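Local coordinates for protein NBR1 homolog (Arabidopsis thaliana, PDB 6TGS) that probably acts as a receptor that delivers ubiquitinated protein aggregates to autophagosomes for degradation, here represented by its PB1 domain, which mediates self-association, at residues A36-K39 and E40-A44. The protein carries 3 engineered substitutions. Sequence-based numbering, arbitrary orientation.
Sequences AGLK and EKIAA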
loop_
_atom_site.group_PDB
_atom_site.type_symbol
_atom_site.label_atom_id
_atom_site.label_comp_id
_atom_site.label_asym_id
_atom_site.label_seq_id
_atom_site.Cartn_x
_atom_site.Cartn_y
_atom_site.Cartn_z
ATOM N N ALA A 36 -5.173 -6.689 5.173
ATOM C CA ALA A 36 -5.273 -8.054 4.666
ATOM C C ALA A 36 -5.468 -8.073 3.153
ATOM O O ALA A 36 -4.858 -8.890 2.444
ATOM C CB ALA A 36 -6.416 -8.794 5.358
ATOM N N GLY A 37 -6.341 -7.212 2.635
ATOM C CA GLY A 37 -6.565 -7.194 1.200
ATOM C C GLY A 37 -5.372 -6.664 0.429
ATOM O O GLY A 37 -5.110 -7.107 -0.694
ATOM N N LEU A 38 -4.630 -5.721 1.023
ATOM C CA LEU A 38 -3.406 -5.222 0.398
ATOM C C LEU A 38 -2.366 -6.328 0.297
ATOM O O LEU A 38 -1.731 -6.518 -0.749
ATOM C CB LEU A 38 -2.861 -4.043 1.206
ATOM C CG LEU A 38 -1.515 -3.523 0.727
ATOM C CD1 LEU A 38 -1.623 -3.061 -0.735
ATOM C CD2 LEU A 38 -1.040 -2.404 1.660
ATOM N N LYS A 39 -2.178 -7.072 1.386
ATOM C CA LYS A 39 -1.216 -8.163 1.362
ATOM C C LYS A 39 -1.627 -9.231 0.355
ATOM O O LYS A 39 -0.773 -9.828 -0.310
ATOM C CB LYS A 39 -1.059 -8.740 2.777
ATOM C CG LYS A 39 -0.250 -7.822 3.673
ATOM C CD LYS A 39 -0.046 -8.387 5.058
ATOM C CE LYS A 39 0.962 -9.526 5.038
ATOM N NZ LYS A 39 1.249 -10.035 6.417
ATOM N N GLU A 40 -2.929 -9.497 0.234
ATOM C CA GLU A 40 -3.382 -10.521 -0.700
ATOM C C GLU A 40 -3.140 -10.089 -2.140
ATOM O O GLU A 40 -2.799 -10.907 -2.996
ATOM C CB GLU A 40 -4.861 -10.823 -0.465
ATOM C CG GLU A 40 -5.103 -11.584 0.843
ATOM C CD GLU A 40 -6.564 -11.555 1.276
ATOM O OE1 GLU A 40 -7.370 -10.860 0.629
ATOM O OE2 GLU A 40 -6.902 -12.217 2.279
ATOM N N LYS A 41 -3.340 -8.807 -2.423
ATOM C CA LYS A 41 -3.081 -8.317 -3.768
ATOM C C LYS A 41 -1.592 -8.387 -4.078
ATOM O O LYS A 41 -1.187 -8.874 -5.135
ATOM C CB LYS A 41 -3.622 -6.890 -3.890
ATOM C CG LYS A 41 -3.521 -6.315 -5.288
ATOM C CD LYS A 41 -4.641 -6.872 -6.178
ATOM C CE LYS A 41 -4.584 -6.269 -7.563
ATOM N NZ LYS A 41 -5.885 -6.453 -8.277
ATOM N N ILE A 42 -0.751 -7.952 -3.139
ATOM C CA ILE A 42 0.687 -7.991 -3.370
ATOM C C ILE A 42 1.173 -9.426 -3.540
ATOM O O ILE A 42 2.011 -9.711 -4.402
ATOM C CB ILE A 42 1.417 -7.257 -2.230
ATOM C CG1 ILE A 42 1.181 -5.743 -2.364
ATOM C CG2 ILE A 42 2.901 -7.577 -2.268
ATOM C CD1 ILE A 42 1.594 -4.916 -1.090
ATOM N N ALA A 43 0.640 -10.356 -2.742
ATOM C CA ALA A 43 1.000 -11.766 -2.881
ATOM C C ALA A 43 0.641 -12.303 -4.263
ATOM O O ALA A 43 1.421 -13.038 -4.877
ATOM C CB ALA A 43 0.303 -12.589 -1.788
ATOM N N ALA A 44 -0.544 -11.959 -4.765
ATOM C CA ALA A 44 -0.939 -12.417 -6.098
ATOM C C ALA A 44 -0.030 -11.841 -7.182
ATOM O O ALA A 44 0.270 -12.516 -8.181
ATOM C CB ALA A 44 -2.397 -12.044 -6.359
#
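Ala36, Gly37, Leu38 and Lys39 each offer a carbonyl to the amide four residues on, the straightest of these bonds being Ile42 N to Leu38 O (167°). On the inner side of this helical turn, Leu38 has CG anti to its backbone N (chi1 174°), which carries the branch forward along the helix; its CD1 lies 3.7 Å from CD1 of Ile42. Ile42 in turn lays CG1 against the Leu38 carbonyl, 3.4 Å from its O. The two buried side chains continue inward, Leu38 onto Phe21 and Ile87, Ile42 onto Val89. Glu40 turns the other way: with CG beside the backbone N (chi1 -71°) its extended chain folds back over the preceding turn, CG 3.1 Å from Ala36 O and OE1 3.8 Å from Gly37 CA, on an exposed face. Lys39 sends its NZ to the carbonyl of Ala52, a hydrogen bond that ties the helix to the following loop. This is the i, i+4 pattern of an amphipathic alpha-helix, here helix 35-46 packed on the mixed sheet of the ubiquitin-like PB1 fold.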